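Local atomic coordinates of mandelate racemase/muconate lactonizing enzyme, C-terminal domain protein (Paracoccus denitrificans, PDB entry 4DWD), a protein that binds magnesium and, as a member of the mandelate racemase/muconate lactonizing enzyme family, is probably a hydro-lyase. Residues I5-D17 with D362-G374. Numbering follows the deposited sequence.
Sequences IAKVEALSVAMGD and DELASRATEITVG
Arg367 runs extended from CG to NE, with CG anti to its own carbonyl carbon (chi1 -70°), and this carries its guanidinium to Ala14 and Gly16. NH1 and NH2 both grip Gly16 O. The NH1 bond, 2.8 Å to Gly16 O, lies in the carbonyl plane on a lone pair. NH2 reaches the same oxygen from above that plane. NH1 also donates to Ala14 O at 3.0 Å, from above the plane of the Ala14 carbonyl. NE makes a salt bridge to Glu363 OE1, close to the guanidinium plane, which helps fix the rotation of the group. An alanine here is likely to leave Gly16 O and Ala14 O without these donors and Glu363 without its salt-bridge partner.

The backbones pair as antiparallel strands. Ser12 and Thr369 form a hydrogen-bonded pair, with Thr369 N 2.8 Å from Ser12 O. Ala14 N bonds to Arg367 O, where the helix gives way to the strand. Val13 CG2 meets Leu364 CD1 at 3.8 Å and Ala368 CB at 4.0 Å. Glu370 reaches past Leu11 CD2, and its OE2 accepts from a water that also bridges Ala10 N and Ile371 O. Glu9, whose carboxylate lies near that of Glu370, makes a salt bridge through OE1 with Arg29 of strand 24-32.

The contact thus joins strand 368-372, near the C-terminus, to strand 5-14 of the N-terminal domain's sheet. Main-chain bonds hold the seam, including Ile371 N to Ala10 O; the arginine adds a charged grip beyond one end, and water bridges near the other.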
ATOM      1  N   ILE B   5     -37.153  -2.256 -34.874  1.00 15.89           N
ATOM      2  CA  ILE B   5     -38.023  -2.164 -33.711  1.00 14.85           C
ATOM      3  C   ILE B   5     -39.225  -1.277 -34.042  1.00 15.34           C
ATOM      4  O   ILE B   5     -39.058  -0.153 -34.521  1.00 16.83           O
ATOM      5  CB  ILE B   5     -37.248  -1.573 -32.526  1.00 14.40           C
ATOM      6  CG1 ILE B   5     -36.086  -2.499 -32.137  1.00 15.43           C
ATOM      7  CG2 ILE B   5     -38.180  -1.283 -31.356  1.00 14.53           C
ATOM      8  CD1 ILE B   5     -35.031  -1.814 -31.290  1.00 15.89           C
ATOM      9  N   ALA B   6     -40.432  -1.780 -33.785  1.00 14.74           N
ATOM     10  CA  ALA B   6     -41.646  -1.036 -34.111  1.00 15.53           C
ATOM     11  C   ALA B   6     -42.223  -0.318 -32.902  1.00 15.37           C
ATOM     12  O   ALA B   6     -42.682   0.821 -33.001  1.00 18.64           O
ATOM     13  CB  ALA B   6     -42.687  -1.966 -34.717  1.00 15.47           C
ATOM     14  N   LYS B   7     -42.191  -0.990 -31.757  1.00 14.18           N
ATOM     15  CA  LYS B   7     -42.875  -0.510 -30.575  1.00 14.51           C
ATOM     16  C   LYS B   7     -42.163  -0.979 -29.305  1.00 14.25           C
ATOM     17  O   LYS B   7     -41.720  -2.124 -29.215  1.00 13.77           O
ATOM     18  CB  LYS B   7     -44.320  -1.022 -30.583  1.00 15.93           C
ATOM     19  CG  LYS B   7     -45.208  -0.385 -29.534  1.00 16.56           C
ATOM     20  CD  LYS B   7     -46.679  -0.690 -29.770  1.00 23.09           C
ATOM     21  CE  LYS B   7     -47.541   0.048 -28.756  1.00 29.55           C
ATOM     22  NZ  LYS B   7     -48.926   0.287 -29.242  1.00 44.21           N
ATOM     23  N   VAL B   8     -42.072  -0.082 -28.333  1.00 13.17           N
ATOM     24  CA  VAL B   8     -41.537  -0.417 -27.018  1.00 12.57           C
ATOM     25  C   VAL B   8     -42.601  -0.042 -25.989  1.00 14.36           C
ATOM     26  O   VAL B   8     -43.028   1.113 -25.922  1.00 15.60           O
ATOM     27  CB  VAL B   8     -40.215   0.332 -26.720  1.00 13.60           C
ATOM     28  CG1 VAL B   8     -39.733   0.016 -25.307  1.00 13.97           C
ATOM     29  CG2 VAL B   8     -39.139  -0.009 -27.745  1.00 14.74           C
ATOM     30  N   GLU B   9     -43.050  -1.023 -25.210  1.00 13.03           N
ATOM     31  CA  GLU B   9     -44.083  -0.800 -24.196  1.00 12.74           C
ATOM     32  C   GLU B   9     -43.544  -1.065 -22.804  1.00 12.87           C
ATOM     33  O   GLU B   9     -42.847  -2.060 -22.581  1.00 13.28           O
ATOM     34  CB  GLU B   9     -45.253  -1.747 -24.396  1.00 15.10           C
ATOM     35  CG  GLU B   9     -46.088  -1.499 -25.625  1.00 17.70           C
ATOM     36  CD  GLU B   9     -47.028  -2.656 -25.831  1.00 19.25           C
ATOM     37  OE1 GLU B   9     -48.069  -2.717 -25.150  1.00 22.19           O
ATOM     38  OE2 GLU B   9     -46.701  -3.531 -26.633  1.00 20.01           O
ATOM     39  N   ALA B  10     -43.904  -0.189 -21.872  1.00 12.46           N
ATOM     40  CA  ALA B  10     -43.538  -0.335 -20.463  1.00 11.03           C
ATOM     41  C   ALA B  10     -44.794  -0.723 -19.681  1.00 11.60           C
ATOM     42  O   ALA B  10     -45.776   0.022 -19.680  1.00 12.58           O
ATOM     43  CB  ALA B  10     -42.958   0.975 -19.932  1.00 10.86           C
ATOM     44  N   LEU B  11     -44.761  -1.883 -19.026  1.00 10.36           N
ATOM     45  CA  LEU B  11     -45.950  -2.481 -18.422  1.00 11.33           C
ATOM     46  C   LEU B  11     -45.758  -2.778 -16.935  1.00 11.30           C
ATOM     47  O   LEU B  11     -44.817  -3.470 -16.538  1.00 12.35           O
ATOM     48  CB  LEU B  11     -46.286  -3.791 -19.147  1.00 12.38           C
ATOM     49  CG  LEU B  11     -46.528  -3.728 -20.661  1.00 13.44           C
ATOM     50  CD1 LEU B  11     -46.737  -5.125 -21.215  1.00 15.83           C
ATOM     51  CD2 LEU B  11     -47.698  -2.815 -21.003  1.00 17.62           C
ATOM     52  N   SER B  12     -46.669  -2.250 -16.119  1.00 11.36           N
ATOM     53  CA  SER B  12     -46.743  -2.575 -14.704  1.00 11.82           C
ATOM     54  C   SER B  12     -47.813  -3.656 -14.570  1.00 12.40           C
ATOM     55  O   SER B  12     -48.976  -3.429 -14.934  1.00 12.83           O
ATOM     56  CB  SER B  12     -47.112  -1.331 -13.887  1.00 12.97           C
ATOM     57  OG  SER B  12     -47.404  -1.656 -12.536  1.00 13.85           O
ATOM     58  N   VAL B  13     -47.420  -4.825 -14.069  1.00 11.59           N
ATOM     59  CA  VAL B  13     -48.277  -6.014 -14.107  1.00 11.98           C
ATOM     60  C   VAL B  13     -48.532  -6.597 -12.716  1.00 13.11           C
ATOM     61  O   VAL B  13     -47.589  -6.876 -11.968  1.00 13.42           O
ATOM     62  CB  VAL B  13     -47.660  -7.089 -15.036  1.00 12.29           C
ATOM     63  CG1 VAL B  13     -48.550  -8.327 -15.132  1.00 13.58           C
ATOM     64  CG2 VAL B  13     -47.408  -6.511 -16.429  1.00 13.98           C
ATOM     65  N   ALA B  14     -49.811  -6.770 -12.375  1.00 13.56           N
ATOM     66  CA  ALA B  14     -50.231  -7.428 -11.141  1.00 13.97           C
ATOM     67  C   ALA B  14     -49.942  -8.923 -11.244  1.00 14.52           C
ATOM     68  O   ALA B  14     -50.382  -9.574 -12.192  1.00 15.05           O
ATOM     69  CB  ALA B  14     -51.714  -7.178 -10.892  1.00 15.59           C
HETATM   70  N   MSE B  15     -49.195  -9.462 -10.279  1.00 14.66           N
HETATM   71  CA  MSE B  15     -48.723 -10.854 -10.359  1.00 14.76           C
HETATM   72  C   MSE B  15     -49.385 -11.754  -9.344  1.00 16.82           C
HETATM   73  O   MSE B  15     -49.655 -11.343  -8.212  1.00 17.18           O
HETATM   74  CB  MSE B  15     -47.216 -10.857 -10.102  1.00 14.57           C
HETATM   75  CG  MSE B  15     -46.453 -10.106 -11.195  1.00 14.19           C
HETATM   76 SE   MSE B  15     -46.347 -11.095 -12.889  1.00 15.81          SE
HETATM   77  CE  MSE B  15     -44.934 -12.369 -12.399  1.00 17.26           C
ATOM     78  N   GLY B  16     -49.640 -12.995  -9.751  1.00 15.39           N
ATOM     79  CA  GLY B  16     -50.164 -14.037  -8.858  1.00 17.95           C
ATOM     80  C   GLY B  16     -51.484 -13.674  -8.211  1.00 19.80           C
ATOM     81  O   GLY B  16     -52.298 -12.955  -8.799  1.00 19.29           O
ATOM     82  N   ASP B  17     -51.686 -14.166  -6.989  1.00 24.08           N
ATOM     83  CA  ASP B  17     -52.930 -13.933  -6.240  1.00 26.45           C
ATOM     84  C   ASP B  17     -52.997 -12.542  -5.603  1.00 30.60           C
ATOM     85  O   ASP B  17     -52.020 -11.788  -5.622  1.00 28.48           O
ATOM     86  CB  ASP B  17     -53.154 -15.029  -5.186  1.00 32.34           C
ATOM     87  CG  ASP B  17     -52.048 -15.091  -4.130  1.00 33.62           C
ATOM     88  OD1 ASP B  17     -51.088 -14.287  -4.166  1.00 32.24           O
ATOM     89  OD2 ASP B  17     -52.144 -15.970  -3.246  1.00 45.10           O
ATOM     90  N   ASP B 362     -53.775 -13.099 -22.486  1.00 22.86           N
ATOM     91  CA  ASP B 362     -55.022 -12.596 -21.957  1.00 25.09           C
ATOM     92  C   ASP B 362     -54.906 -12.284 -20.469  1.00 21.51           C
ATOM     93  O   ASP B 362     -55.427 -11.264 -20.013  1.00 23.36           O
ATOM     94  CB  ASP B 362     -56.149 -13.567 -22.305  1.00 30.73           C
ATOM     95  CG  ASP B 362     -56.205 -13.851 -23.806  1.00 35.03           C
ATOM     96  OD1 ASP B 362     -56.307 -12.883 -24.600  1.00 33.61           O
ATOM     97  OD2 ASP B 362     -56.105 -15.028 -24.199  1.00 43.74           O
ATOM     98  N   GLU B 363     -54.180 -13.128 -19.733  1.00 19.71           N
ATOM     99  CA  GLU B 363     -53.891 -12.846 -18.334  1.00 20.30           C
ATOM    100  C   GLU B 363     -53.059 -11.578 -18.244  1.00 19.54           C
ATOM    101  O   GLU B 363     -53.359 -10.690 -17.445  1.00 18.40           O
ATOM    102  CB  GLU B 363     -53.161 -14.009 -17.652  1.00 19.80           C
ATOM    103  CG  GLU B 363     -54.074 -15.134 -17.178  1.00 20.40           C
ATOM    104  CD  GLU B 363     -55.026 -14.719 -16.066  1.00 21.21           C
ATOM    105  OE1 GLU B 363     -54.827 -13.666 -15.425  1.00 20.64           O
ATOM    106  OE2 GLU B 363     -55.995 -15.460 -15.828  1.00 31.46           O
ATOM    107  N   LEU B 364     -52.024 -11.485 -19.075  1.00 18.18           N
ATOM    108  CA  LEU B 364     -51.197 -10.289 -19.090  1.00 18.94           C
ATOM    109  C   LEU B 364     -52.050  -9.049 -19.323  1.00 19.53           C
ATOM    110  O   LEU B 364     -51.973  -8.094 -18.558  1.00 19.49           O
ATOM    111  CB  LEU B 364     -50.137 -10.382 -20.180  1.00 19.62           C
ATOM    112  CG  LEU B 364     -49.369  -9.066 -20.301  1.00 21.35           C
ATOM    113  CD1 LEU B 364     -48.300  -8.995 -19.227  1.00 18.80           C
ATOM    114  CD2 LEU B 364     -48.813  -8.887 -21.695  1.00 24.06           C
ATOM    115  N   ALA B 365     -52.846  -9.070 -20.394  1.00 20.37           N
ATOM    116  CA  ALA B 365     -53.706  -7.943 -20.745  1.00 21.87           C
ATOM    117  C   ALA B 365     -54.565  -7.502 -19.565  1.00 19.80           C
ATOM    118  O   ALA B 365     -54.648  -6.306 -19.275  1.00 23.62           O
ATOM    119  CB  ALA B 365     -54.565  -8.269 -21.960  1.00 22.97           C
ATOM    120  N   SER B 366     -55.162  -8.464 -18.863  1.00 19.37           N
ATOM    121  CA  SER B 366     -56.073  -8.170 -17.753  1.00 19.99           C
ATOM    122  C   SER B 366     -55.374  -7.608 -16.519  1.00 20.32           C
ATOM    123  O   SER B 366     -56.025  -7.011 -15.658  1.00 19.83           O
ATOM    124  CB  SER B 366     -56.863  -9.420 -17.365  1.00 22.60           C
ATOM    125  OG  SER B 366     -56.045 -10.324 -16.650  1.00 24.97           O
ATOM    126  N   ARG B 367     -54.056  -7.808 -16.437  1.00 17.38           N
ATOM    127  CA  ARG B 367     -53.271  -7.432 -15.251  1.00 18.59           C
ATOM    128  C   ARG B 367     -52.296  -6.279 -15.503  1.00 17.90           C
ATOM    129  O   ARG B 367     -51.628  -5.807 -14.569  1.00 14.91           O
ATOM    130  CB  ARG B 367     -52.499  -8.646 -14.716  1.00 15.36           C
ATOM    131  CG  ARG B 367     -53.384  -9.718 -14.089  1.00 15.54           C
ATOM    132  CD  ARG B 367     -52.684 -11.067 -14.100  1.00 15.73           C
ATOM    133  NE  ARG B 367     -53.435 -12.079 -13.361  1.00 17.60           N
ATOM    134  CZ  ARG B 367     -53.245 -12.368 -12.074  1.00 16.53           C
ATOM    135  NH1 ARG B 367     -52.324 -11.723 -11.360  1.00 16.17           N
ATOM    136  NH2 ARG B 367     -53.993 -13.300 -11.493  1.00 16.97           N
ATOM    137  N   ALA B 368     -52.225  -5.824 -16.749  1.00 15.80           N
ATOM    138  CA  ALA B 368     -51.210  -4.840 -17.145  1.00 14.59           C
ATOM    139  C   ALA B 368     -51.733  -3.414 -17.197  1.00 15.16           C
ATOM    140  O   ALA B 368     -52.819  -3.155 -17.741  1.00 17.79           O
ATOM    141  CB  ALA B 368     -50.584  -5.219 -18.480  1.00 15.92           C
ATOM    142  N   THR B 369     -50.956  -2.504 -16.616  1.00 14.99           N
ATOM    143  CA  THR B 369     -51.179  -1.080 -16.777  1.00 18.04           C
ATOM    144  C   THR B 369     -50.002  -0.558 -17.582  1.00 17.53           C
ATOM    145  O   THR B 369     -48.848  -0.728 -17.180  1.00 16.69           O
ATOM    146  CB  THR B 369     -51.239  -0.373 -15.409  1.00 17.33           C
ATOM    147  OG1 THR B 369     -52.375  -0.848 -14.674  1.00 18.96           O
ATOM    148  CG2 THR B 369     -51.356   1.141 -15.569  1.00 21.54           C
ATOM    149  N   GLU B 370     -50.282   0.060 -18.721  1.00 17.10           N
ATOM    150  CA  GLU B 370     -49.206   0.669 -19.480  1.00 17.67           C
ATOM    151  C   GLU B 370     -48.767   1.981 -18.849  1.00 17.10           C
ATOM    152  O   GLU B 370     -49.595   2.810 -18.463  1.00 18.81           O
ATOM    153  CB  GLU B 370     -49.562   0.876 -20.953  1.00 20.93           C
ATOM    154  CG  GLU B 370     -48.307   1.188 -21.770  1.00 20.76           C
ATOM    155  CD  GLU B 370     -48.566   1.451 -23.239  1.00 25.32           C
ATOM    156  OE1 GLU B 370     -49.742   1.433 -23.654  1.00 28.36           O
ATOM    157  OE2 GLU B 370     -47.586   1.688 -23.985  1.00 26.44           O
ATOM    158  N   ILE B 371     -47.454   2.155 -18.747  1.00 16.23           N
ATOM    159  CA  ILE B 371     -46.869   3.394 -18.276  1.00 16.09           C
ATOM    160  C   ILE B 371     -46.492   4.163 -19.521  1.00 18.15           C
ATOM    161  O   ILE B 371     -45.719   3.686 -20.335  1.00 17.73           O
ATOM    162  CB  ILE B 371     -45.620   3.123 -17.415  1.00 16.10           C
ATOM    163  CG1 ILE B 371     -45.959   2.180 -16.246  1.00 15.83           C
ATOM    164  CG2 ILE B 371     -44.969   4.428 -16.959  1.00 18.70           C
ATOM    165  CD1 ILE B 371     -47.073   2.643 -15.331  1.00 18.28           C
ATOM    166  N   THR B 372     -47.087   5.331 -19.693  1.00 22.52           N
ATOM    167  CA  THR B 372     -46.887   6.081 -20.922  1.00 22.01           C
ATOM    168  C   THR B 372     -46.311   7.439 -20.618  1.00 27.72           C
ATOM    169  O   THR B 372     -46.207   7.830 -19.461  1.00 30.54           O
ATOM    170  CB  THR B 372     -48.203   6.276 -21.707  1.00 24.69           C
ATOM    171  OG1 THR B 372     -49.126   7.026 -20.910  1.00 28.90           O
ATOM    172  CG2 THR B 372     -48.828   4.938 -22.095  1.00 22.71           C
ATOM    173  N   VAL B 373     -45.931   8.158 -21.666  1.00 28.07           N
ATOM    174  CA  VAL B 373     -45.489   9.528 -21.505  1.00 30.72           C
ATOM    175  C   VAL B 373     -46.667  10.321 -20.953  1.00 32.45           C
ATOM    176  O   VAL B 373     -47.715  10.437 -21.596  1.00 33.86           O
ATOM    177  CB  VAL B 373     -44.980  10.107 -22.835  1.00 30.31           C
ATOM    178  CG1 VAL B 373     -44.682  11.595 -22.710  1.00 32.77           C
ATOM    179  CG2 VAL B 373     -43.748   9.339 -23.281  1.00 24.30           C
ATOM    180  N   GLY B 374     -46.499  10.805 -19.725  1.00 38.38           N
ATOM    181  CA  GLY B 374     -47.505  11.622 -19.066  1.00 38.74           C
ATOM    182  C   GLY B 374     -48.570  10.941 -18.221  1.00 42.76           C
ATOM    183  O   GLY B 374     -49.432  11.642 -17.697  1.00 46.42           O
TER
HETATM  184  O   HOH W   1     -45.299   2.293 -22.600  1.00 18.66           O